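Local coordinates for protein MS5a (Brassica napus, PDB 6L77) that is linked to meiosis, has no firmly assigned molecular activity, and carries cystatin-like folds that probably enhance rather than inhibit papain, at residues A[33-38]-A[54-59]; A[68-73]-A[85-90]; A[124-129]-A[168-173]. All blocks are in the same frame, centred on the assembly; numbering follows the deposited sequence.

Interaction 1 of 3, residues A[33-38]-A[54-59]; sequences LYLHKI and ITLIAE
Tyr34 and Glu59 face each other as an antiparallel hydrogen-bonded pair near one end of the hairpin formed by strands 34-45 and 49-60. Backbone bonds carry the contact. Tyr34 N donates to Glu59 O at 3.0 Å, and Glu59 N returns a bond to Tyr34 O at 2.7 Å. Further along, the register slips by one residue. His36 and Lys37 both lie opposite Ile57, which makes a classic beta bulge. Ile57 O accepts from both: His36 N at 2.8 Å and the longer Lys37 N at 3.3 Å. Ile57 N then closes the pair with Lys37 O in a nearly straight bond, 174° at the hydrogen.

The apolar contacts fall on two faces. Leu35 CD1 meets Leu56 CD1 at 3.8 Å, the two side chains crossing at about a right angle. Ile38 packs CD1 on Leu56 CB and CG2 on Ile54 CG2. Helix 12-29 backs this face, with Ala18 on Ile38 and Tyr17 on Ile54. On the other face, with CG between the backbone N and the carbonyl carbon (chi1 69°), Lys37 lies alongside Ile57, CG against CG1 at 3.9 Å.

One water joins the polar side chains. It lies in the plane of the His36 ring at ND1 and donates to Glu59 OE1 at 2.8 Å. Phe66 meets the His36 ring edge-to-face.

The bulge gives one carbonyl two donors and lets consecutive residues share a single partner. The pairing therefore resumes beyond it in a shifted register. The water also relays between His36 and Glu59 without direct contact of their polar ends. The nearby carboxylate would be expected to favour a protonated imidazole, although that charge is not seen.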
loop_
_atom_site.group_PDB
_atom_site.type_symbol
_atom_site.label_atom_id
_atom_site.label_comp_id
_atom_site.label_asym_id
_atom_site.label_seq_id
_atom_site.Cartn_x
_atom_site.Cartn_y
_atom_site.Cartn_z
ATOM N N LEU A 33 -13.034 -8.947 -1.727
ATOM C CA LEU A 33 -13.965 -7.834 -1.790
ATOM C C LEU A 33 -13.355 -6.718 -2.628
ATOM O O LEU A 33 -12.174 -6.387 -2.476
ATOM C CB LEU A 33 -14.293 -7.298 -0.395
ATOM C CG LEU A 33 -14.959 -8.243 0.599
ATOM C CD1 LEU A 33 -15.315 -7.425 1.836
ATOM C CD2 LEU A 33 -16.197 -8.874 -0.000
ATOM N N TYR A 34 -14.170 -6.136 -3.500
ATOM C CA TYR A 34 -13.721 -5.078 -4.392
ATOM C C TYR A 34 -14.473 -3.791 -4.089
ATOM O O TYR A 34 -15.648 -3.811 -3.714
ATOM C CB TYR A 34 -13.935 -5.460 -5.861
ATOM C CG TYR A 34 -13.230 -6.732 -6.249
ATOM C CD1 TYR A 34 -11.839 -6.791 -6.298
ATOM C CD2 TYR A 34 -13.950 -7.875 -6.562
ATOM C CE1 TYR A 34 -11.185 -7.974 -6.652
ATOM C CE2 TYR A 34 -13.298 -9.062 -6.922
ATOM C CZ TYR A 34 -11.929 -9.095 -6.968
ATOM O OH TYR A 34 -11.298 -10.269 -7.325
ATOM N N LEU A 35 -13.789 -2.665 -4.267
ATOM C CA LEU A 35 -14.424 -1.380 -4.009
ATOM C C LEU A 35 -15.501 -1.116 -5.052
ATOM O O LEU A 35 -15.244 -1.152 -6.260
ATOM C CB LEU A 35 -13.378 -0.261 -4.019
ATOM C CG LEU A 35 -13.941 1.149 -3.886
ATOM C CD1 LEU A 35 -14.652 1.313 -2.529
ATOM C CD2 LEU A 35 -12.824 2.190 -4.054
ATOM N N HIS A 36 -16.718 -0.852 -4.587
ATOM C CA HIS A 36 -17.795 -0.469 -5.484
ATOM C C HIS A 36 -17.995 1.042 -5.502
ATOM O O HIS A 36 -18.000 1.653 -6.572
ATOM C CB HIS A 36 -19.092 -1.183 -5.082
ATOM C CG HIS A 36 -20.294 -0.743 -5.862
ATOM N ND1 HIS A 36 -20.442 -0.989 -7.211
ATOM C CD2 HIS A 36 -21.410 -0.084 -5.475
ATOM C CE1 HIS A 36 -21.596 -0.494 -7.622
ATOM N NE2 HIS A 36 -22.200 0.068 -6.590
ATOM N N LYS A 37 -18.163 1.662 -4.335
ATOM C CA LYS A 37 -18.260 3.114 -4.277
ATOM C C LYS A 37 -17.961 3.570 -2.858
ATOM O O LYS A 37 -18.038 2.790 -1.908
ATOM C CB LYS A 37 -19.648 3.611 -4.697
ATOM C CG LYS A 37 -20.736 3.261 -3.706
ATOM C CD LYS A 37 -22.125 3.679 -4.196
ATOM C CE LYS A 37 -22.246 5.179 -4.361
ATOM N NZ LYS A 37 -22.330 5.880 -3.050
ATOM N N ILE A 38 -17.629 4.851 -2.733
ATOM C CA ILE A 38 -17.540 5.511 -1.430
ATOM C C ILE A 38 -18.890 6.162 -1.144
ATOM O O ILE A 38 -19.392 6.930 -1.966
ATOM C CB ILE A 38 -16.425 6.572 -1.423
ATOM C CG1 ILE A 38 -15.094 6.014 -1.947
ATOM C CG2 ILE A 38 -16.317 7.223 -0.021
ATOM C CD1 ILE A 38 -14.464 4.999 -1.066
ATOM N N ILE A 54 -14.030 6.270 6.714
ATOM C CA ILE A 54 -14.606 6.117 5.385
ATOM C C ILE A 54 -15.640 5.002 5.440
ATOM O O ILE A 54 -15.355 3.903 5.934
ATOM C CB ILE A 54 -13.524 5.788 4.342
ATOM C CG1 ILE A 54 -12.455 6.868 4.327
ATOM C CG2 ILE A 54 -14.148 5.588 2.948
ATOM C CD1 ILE A 54 -11.160 6.406 3.613
ATOM N N THR A 55 -16.829 5.286 4.927
ATOM C CA THR A 55 -17.870 4.286 4.752
ATOM C C THR A 55 -17.956 3.975 3.266
ATOM O O THR A 55 -18.222 4.866 2.452
ATOM C CB THR A 55 -19.209 4.798 5.285
ATOM O OG1 THR A 55 -19.063 5.159 6.666
ATOM C CG2 THR A 55 -20.295 3.723 5.131
ATOM N N LEU A 56 -17.709 2.723 2.904
ATOM C CA LEU A 56 -17.668 2.349 1.499
ATOM C C LEU A 56 -18.538 1.122 1.279
ATOM O O LEU A 56 -18.882 0.406 2.220
ATOM C CB LEU A 56 -16.235 2.064 1.036
ATOM C CG LEU A 56 -15.522 0.990 1.863
ATOM C CD1 LEU A 56 -15.008 -0.106 0.962
ATOM C CD2 LEU A 56 -14.389 1.560 2.724
ATOM N N ILE A 57 -18.894 0.900 0.015
ATOM C CA ILE A 57 -19.612 -0.292 -0.410
ATOM C C ILE A 57 -18.613 -1.169 -1.142
ATOM O O ILE A 57 -17.948 -0.703 -2.074
ATOM C CB ILE A 57 -20.806 0.045 -1.319
ATOM C CG1 ILE A 57 -21.697 1.105 -0.662
ATOM C CG2 ILE A 57 -21.578 -1.221 -1.647
ATOM C CD1 ILE A 57 -22.163 0.730 0.719
ATOM N N ALA A 58 -18.474 -2.411 -0.692
ATOM C CA ALA A 58 -17.651 -3.401 -1.373
ATOM C C ALA A 58 -18.546 -4.390 -2.104
ATOM O O ALA A 58 -19.621 -4.748 -1.607
ATOM C CB ALA A 58 -16.753 -4.151 -0.387
ATOM N N GLU A 59 -18.103 -4.833 -3.277
ATOM C CA GLU A 59 -18.787 -5.891 -4.008
ATOM C C GLU A 59 -18.130 -7.231 -3.690
ATOM O O GLU A 59 -16.896 -7.346 -3.669
ATOM C CB GLU A 59 -18.767 -5.641 -5.524
ATOM C CG GLU A 59 -19.512 -6.747 -6.290
ATOM C CD GLU A 59 -19.730 -6.455 -7.781
ATOM O OE1 GLU A 59 -19.232 -5.434 -8.308
ATOM O OE2 GLU A 59 -20.427 -7.263 -8.425
HETATM O O HOH W 1 -18.630 -2.732 -8.416
#

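Interaction 2 of 3, residues A[68-73]-A[85-90]; sequences VFETNV and CYISRP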
loop_
_atom_site.group_PDB
_atom_site.type_symbol
_atom_site.label_atom_id
_atom_site.label_comp_id
_atom_site.label_asym_id
_atom_site.label_seq_id
_atom_site.Cartn_x
_atom_site.Cartn_y
_atom_site.Cartn_z
ATOM N N VAL A 68 -21.642 -2.992 3.079
ATOM C CA VAL A 68 -21.152 -1.715 3.569
ATOM C C VAL A 68 -20.014 -1.980 4.547
ATOM O O VAL A 68 -20.057 -2.896 5.382
ATOM C CB VAL A 68 -22.297 -0.872 4.167
ATOM C CG1 VAL A 68 -23.047 -1.632 5.249
ATOM C CG2 VAL A 68 -21.769 0.481 4.660
ATOM N N PHE A 69 -18.977 -1.171 4.425
ATOM C CA PHE A 69 -17.655 -1.462 4.949
ATOM C C PHE A 69 -17.103 -0.173 5.545
ATOM O O PHE A 69 -17.290 0.896 4.959
ATOM C CB PHE A 69 -16.788 -1.963 3.786
ATOM C CG PHE A 69 -15.490 -2.586 4.185
ATOM C CD1 PHE A 69 -15.417 -3.943 4.428
ATOM C CD2 PHE A 69 -14.332 -1.825 4.256
ATOM C CE1 PHE A 69 -14.224 -4.538 4.767
ATOM C CE2 PHE A 69 -13.120 -2.402 4.598
ATOM C CZ PHE A 69 -13.062 -3.767 4.850
ATOM N N GLU A 70 -16.443 -0.270 6.703
ATOM C CA GLU A 70 -15.839 0.885 7.365
ATOM C C GLU A 70 -14.318 0.756 7.338
ATOM O O GLU A 70 -13.782 -0.324 7.607
ATOM C CB GLU A 70 -16.349 0.987 8.803
ATOM C CG GLU A 70 -15.698 2.051 9.644
ATOM C CD GLU A 70 -16.349 2.160 11.009
ATOM O OE1 GLU A 70 -16.960 1.167 11.456
ATOM O OE2 GLU A 70 -16.264 3.240 11.627
ATOM N N THR A 71 -13.626 1.839 6.977
ATOM C CA THR A 71 -12.163 1.901 7.027
ATOM C C THR A 71 -11.769 3.155 7.793
ATOM O O THR A 71 -12.292 4.235 7.504
ATOM C CB THR A 71 -11.539 1.949 5.610
ATOM O OG1 THR A 71 -11.838 0.742 4.887
ATOM C CG2 THR A 71 -10.026 2.084 5.690
ATOM N N ASN A 72 -10.855 3.025 8.760
ATOM C CA ASN A 72 -10.320 4.177 9.492
ATOM C C ASN A 72 -8.809 4.239 9.287
ATOM O O ASN A 72 -8.113 3.241 9.500
ATOM C CB ASN A 72 -10.617 4.092 10.992
ATOM C CG ASN A 72 -12.084 4.335 11.323
ATOM O OD1 ASN A 72 -12.953 4.364 10.443
ATOM N ND2 ASN A 72 -12.365 4.495 12.605
ATOM N N VAL A 73 -8.309 5.404 8.880
ATOM C CA VAL A 73 -6.885 5.618 8.620
ATOM C C VAL A 73 -6.459 6.898 9.317
ATOM O O VAL A 73 -7.144 7.922 9.197
ATOM C CB VAL A 73 -6.572 5.717 7.112
ATOM C CG1 VAL A 73 -5.152 6.285 6.888
ATOM C CG2 VAL A 73 -6.701 4.355 6.441
ATOM N N CYS A 85 -3.671 2.118 9.010
ATOM C CA CYS A 85 -5.051 1.640 8.881
ATOM C C CYS A 85 -5.402 0.824 10.122
ATOM O O CYS A 85 -4.819 -0.240 10.360
ATOM C CB CYS A 85 -5.235 0.811 7.609
ATOM S SG CYS A 85 -6.914 0.131 7.424
ATOM N N TYR A 86 -6.362 1.320 10.908
ATOM C CA TYR A 86 -6.723 0.734 12.198
ATOM C C TYR A 86 -7.956 -0.153 12.143
ATOM O O TYR A 86 -8.058 -1.106 12.918
ATOM C CB TYR A 86 -6.990 1.837 13.234
ATOM C CG TYR A 86 -5.760 2.581 13.669
ATOM C CD1 TYR A 86 -4.919 2.057 14.648
ATOM C CD2 TYR A 86 -5.441 3.819 13.118
ATOM C CE1 TYR A 86 -3.784 2.740 15.066
ATOM C CE2 TYR A 86 -4.304 4.508 13.525
ATOM C CZ TYR A 86 -3.482 3.962 14.503
ATOM O OH TYR A 86 -2.354 4.646 14.906
ATOM N N ILE A 87 -8.902 0.169 11.278
ATOM C CA ILE A 87 -10.190 -0.514 11.191
ATOM C C ILE A 87 -10.445 -0.772 9.726
ATOM O O ILE A 87 -10.201 0.107 8.896
ATOM C CB ILE A 87 -11.335 0.348 11.777
ATOM C CG1 ILE A 87 -11.073 0.691 13.247
ATOM C CG2 ILE A 87 -12.697 -0.320 11.566
ATOM C CD1 ILE A 87 -11.512 -0.373 14.222
ATOM N N SER A 88 -10.958 -1.963 9.398
ATOM C CA SER A 88 -11.314 -2.249 8.007
ATOM C C SER A 88 -12.209 -3.492 8.065
ATOM O O SER A 88 -11.712 -4.615 8.133
ATOM C CB SER A 88 -10.093 -2.479 7.132
ATOM O OG SER A 88 -9.357 -3.623 7.570
ATOM N N ARG A 89 -13.521 -3.275 8.088
ATOM C CA ARG A 89 -14.422 -4.390 8.359
ATOM C C ARG A 89 -15.824 -4.021 7.897
ATOM O O ARG A 89 -16.150 -2.830 7.774
ATOM C CB ARG A 89 -14.440 -4.723 9.856
ATOM C CG ARG A 89 -14.934 -3.557 10.669
ATOM C CD ARG A 89 -14.834 -3.780 12.155
ATOM N NE ARG A 89 -15.322 -2.592 12.844
ATOM C CZ ARG A 89 -15.089 -2.316 14.124
ATOM N NH1 ARG A 89 -14.371 -3.152 14.868
ATOM N NH2 ARG A 89 -15.568 -1.200 14.656
ATOM N N PRO A 90 -16.686 -5.024 7.662
ATOM C CA PRO A 90 -18.111 -4.748 7.421
ATOM C C PRO A 90 -18.724 -3.966 8.570
ATOM O O PRO A 90 -18.456 -4.228 9.746
ATOM C CB PRO A 90 -18.735 -6.144 7.307
ATOM C CG PRO A 90 -17.584 -7.022 6.846
ATOM C CD PRO A 90 -16.378 -6.460 7.567
#
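Phe69, with CG anti to the backbone N (chi1 -167°), lays its ring against the backbone of Ser88 and Arg89. Arg89 N sits over one face, 3.3 Å above the ring plane and toward the rim. The nearest ring atom, CZ, is 3.3 Å from Ser88 C. The ring also touches Ser88 CB through CE2, and CE1 meets Pro90 CD at 4.0 Å. Tyr25 of helix 12-29 meets the ring edge-to-face, and Leu22 packs on it too.

Thr71, Val73, Cys85 and Ser88 share one face of the sheet. Val73 CG2 rests on Cys85 CB, while Cys85 SG approaches Thr71 CG2 at 4.1 Å. Ser88 OG has its partner outside the pair, Arg24 of the same helix.

Glu70, Asn72, Ile87 and Arg89 occupy the other face. Asn72 and Ile87 lie side by side and point the same way, CB to CB at 3.9 Å. Ile87 CG2 lies over one face of the Arg89 guanidinium, toward its rim. Glu70 OE1 comes to the edge of that group, 4.2 Å from Arg89 NH2, too far for a salt bridge.

The backbone holds these positions. Glu70 and Arg89 exchange two bonds, with Glu70 N to Arg89 O at 2.8 Å. Asn72 N donates to Ile87 O, and Tyr86 N to Asn72 O. The register slips by one between Asn72 and Val73, a beta bulge. Ile87 N, buried here, has no partner in the model.

Strands 65-75 and 82-88 form a beta hairpin, and the chain turns a corner at Arg89. An antiparallel sheet with a helix packed across one face is the plan of the cystatin-like fold, and this hairpin lies within it.

Interaction 3 of 3, residues A[124-129]-A[168-173]; sequences FLYKMQ and VETEEN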
loop_
_atom_site.group_PDB
_atom_site.type_symbol
_atom_site.label_atom_id
_atom_site.label_comp_id
_atom_site.label_asym_id
_atom_site.label_seq_id
_atom_site.Cartn_x
_atom_site.Cartn_y
_atom_site.Cartn_z
ATOM N N PHE A 124 16.800 -11.507 4.172
ATOM C CA PHE A 124 15.958 -12.362 3.327
ATOM C C PHE A 124 15.250 -11.509 2.285
ATOM O O PHE A 124 14.263 -10.840 2.590
ATOM C CB PHE A 124 14.992 -13.141 4.208
ATOM C CG PHE A 124 15.692 -13.801 5.339
ATOM C CD1 PHE A 124 16.613 -14.810 5.085
ATOM C CD2 PHE A 124 15.522 -13.360 6.638
ATOM C CE1 PHE A 124 17.310 -15.413 6.113
ATOM C CE2 PHE A 124 16.218 -13.947 7.675
ATOM C CZ PHE A 124 17.119 -14.983 7.412
ATOM N N LEU A 125 15.760 -11.540 1.053
ATOM C CA LEU A 125 15.268 -10.701 -0.033
ATOM C C LEU A 125 14.684 -11.566 -1.143
ATOM O O LEU A 125 15.249 -12.602 -1.494
ATOM C CB LEU A 125 16.394 -9.808 -0.593
ATOM C CG LEU A 125 16.779 -8.667 0.362
ATOM C CD1 LEU A 125 17.816 -9.131 1.361
ATOM C CD2 LEU A 125 17.293 -7.459 -0.408
ATOM N N TYR A 126 13.553 -11.132 -1.689
ATOM C CA TYR A 126 12.802 -11.901 -2.676
ATOM C C TYR A 126 12.688 -11.067 -3.941
ATOM O O TYR A 126 11.974 -10.059 -3.955
ATOM C CB TYR A 126 11.419 -12.277 -2.130
ATOM C CG TYR A 126 11.499 -13.114 -0.878
ATOM C CD1 TYR A 126 11.813 -12.536 0.348
ATOM C CD2 TYR A 126 11.286 -14.488 -0.917
ATOM C CE1 TYR A 126 11.923 -13.305 1.495
ATOM C CE2 TYR A 126 11.378 -15.258 0.228
ATOM C CZ TYR A 126 11.689 -14.650 1.437
ATOM O OH TYR A 126 11.803 -15.396 2.596
ATOM N N LYS A 127 13.403 -11.478 -4.990
ATOM C CA LYS A 127 13.309 -10.847 -6.304
ATOM C C LYS A 127 12.068 -11.384 -7.002
ATOM O O LYS A 127 12.039 -12.546 -7.434
ATOM C CB LYS A 127 14.550 -11.125 -7.152
ATOM C CG LYS A 127 15.875 -10.682 -6.559
ATOM C CD LYS A 127 17.012 -10.899 -7.568
ATOM C CE LYS A 127 18.391 -10.814 -6.922
ATOM N NZ LYS A 127 19.501 -10.979 -7.910
HETATM N N MSE A 128 11.056 -10.539 -7.132
HETATM C CA MSE A 128 9.764 -10.978 -7.653
HETATM C C MSE A 128 9.773 -11.093 -9.168
HETATM O O MSE A 128 10.489 -10.363 -9.852
HETATM C CB MSE A 128 8.656 -10.020 -7.213
HETATM C CG MSE A 128 8.397 -10.029 -5.706
HETATM SE SE MSE A 128 8.224 -11.872 -4.991
HETATM C CE MSE A 128 7.994 -11.409 -3.088
ATOM N N GLN A 129 8.994 -12.043 -9.676
ATOM C CA GLN A 129 8.768 -12.201 -11.102
ATOM C C GLN A 129 7.504 -11.434 -11.483
ATOM O O GLN A 129 6.658 -11.150 -10.639
ATOM C CB GLN A 129 8.624 -13.687 -11.466
ATOM C CG GLN A 129 8.744 -13.996 -12.952
ATOM C CD GLN A 129 7.673 -14.962 -13.448
ATOM O OE1 GLN A 129 6.736 -14.565 -14.153
ATOM N NE2 GLN A 129 7.810 -16.237 -13.084
ATOM N N VAL A 168 11.223 -7.684 -2.394
ATOM C CA VAL A 168 10.630 -7.614 -1.061
ATOM C C VAL A 168 11.620 -8.183 -0.056
ATOM O O VAL A 168 12.234 -9.225 -0.306
ATOM C CB VAL A 168 9.293 -8.377 -0.983
ATOM C CG1 VAL A 168 8.735 -8.298 0.434
ATOM C CG2 VAL A 168 8.284 -7.801 -1.983
ATOM N N GLU A 169 11.767 -7.506 1.081
ATOM C CA GLU A 169 12.629 -7.970 2.157
ATOM C C GLU A 169 11.781 -8.256 3.388
ATOM O O GLU A 169 10.922 -7.446 3.769
ATOM C CB GLU A 169 13.740 -6.960 2.485
ATOM C CG GLU A 169 14.633 -7.428 3.641
ATOM C CD GLU A 169 15.953 -6.671 3.771
ATOM O OE1 GLU A 169 16.161 -5.679 3.042
ATOM O OE2 GLU A 169 16.788 -7.083 4.609
ATOM N N THR A 170 12.019 -9.414 3.997
ATOM C CA THR A 170 11.350 -9.831 5.219
ATOM C C THR A 170 12.367 -9.948 6.341
ATOM O O THR A 170 13.578 -9.975 6.119
ATOM C CB THR A 170 10.640 -11.183 5.054
ATOM O OG1 THR A 170 11.619 -12.180 4.749
ATOM C CG2 THR A 170 9.601 -11.123 3.934
ATOM N N GLU A 171 11.834 -10.059 7.557
ATOM C CA GLU A 171 12.628 -10.238 8.763
ATOM C C GLU A 171 12.942 -11.700 9.041
ATOM O O GLU A 171 13.863 -11.991 9.808
ATOM C CB GLU A 171 11.874 -9.619 9.954
ATOM C CG GLU A 171 11.109 -8.343 9.551
ATOM C CD GLU A 171 10.288 -7.711 10.677
ATOM O OE1 GLU A 171 9.892 -8.421 11.626
ATOM O OE2 GLU A 171 10.035 -6.490 10.599
ATOM N N GLU A 172 12.211 -12.619 8.410
ATOM C CA GLU A 172 12.332 -14.043 8.658
ATOM C C GLU A 172 12.400 -14.773 7.326
ATOM O O GLU A 172 11.823 -14.329 6.326
ATOM C CB GLU A 172 11.143 -14.584 9.455
ATOM C CG GLU A 172 10.795 -13.803 10.701
ATOM C CD GLU A 172 9.406 -14.138 11.204
ATOM O OE1 GLU A 172 8.709 -14.942 10.541
ATOM O OE2 GLU A 172 9.009 -13.597 12.259
ATOM N N ASN A 173 13.089 -15.907 7.341
ATOM C CA ASN A 173 13.289 -16.730 6.153
ATOM C C ASN A 173 12.034 -17.566 5.907
ATOM O O ASN A 173 11.877 -18.645 6.482
ATOM C CB ASN A 173 14.517 -17.611 6.342
ATOM C CG ASN A 173 14.920 -18.324 5.071
ATOM O OD1 ASN A 173 14.091 -18.548 4.194
ATOM N ND2 ASN A 173 16.187 -18.686 4.967
HETATM O O HOH W 2 16.051 -9.316 6.088
#
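Asn173 places CB over one face of the Phe124 ring, 3.7 Å from its centroid, a CH-pi contact. The two side chains cross at about a right angle. Glu171 O comes to the edge of the same ring, in its plane. The Tyr126 ring is met at its edge by Val168 O, and its CE1 reaches Thr170 OG1 at 3.5 Å. Leu125 runs obliquely across the Glu169 side chain, CD1 to CD at 3.9 Å. The selenium-bearing Met128 puts CE on Val168 CG2.

Three backbone bonds position these groups. Tyr126 and Val168 exchange two, with Tyr126 N to Val168 O at 2.7 Å. Thr170 N donates to Phe124 O. Thr170 OG1, set between the backbone N and the carbonyl carbon (chi1 62°), donates to Glu172 O at 2.7 Å and ties down the chain that follows.

A water accepts from Phe124 N and donates to Thr170 O and Glu169 OE2. Further out, Arg123 forms a salt bridge with Glu169, and Tyr126 OH bonds to Val174 O. Val179 of helix 176-181 packs on Tyr126, Met128 and Val168.

Edge strand 124-127 is thus tied to strand 161-170 by three direct backbone bonds, and the water extends the link beyond them. Packing on the Phe124 ring carries the contact past the strand, into the chain after Thr170.

How the interactions relate
Along the chain the contacts follow in series: 33-38 with 54-59, then 68-73 with 85-90, then 124-129 with 168-173. All three lie in one antiparallel sheet. Interactions 1 and 2 are close, with centres about 10 Å apart. Strands 49-60 and 65-75 are neighbours, and Leu56 O to Phe69 N and Ile54 N to Thr71 O are probable hydrogen bonds between them. Interaction 3 is remote, its centre about 31 Å from that of interaction 1 and 28 Å from that of interaction 2. Strands 34-45 and 124-127 are outermost within the chain. Interactions 1 and 3 each pair a border strand with its inner neighbour, at opposite ends of the sheet, with interaction 2 further inside.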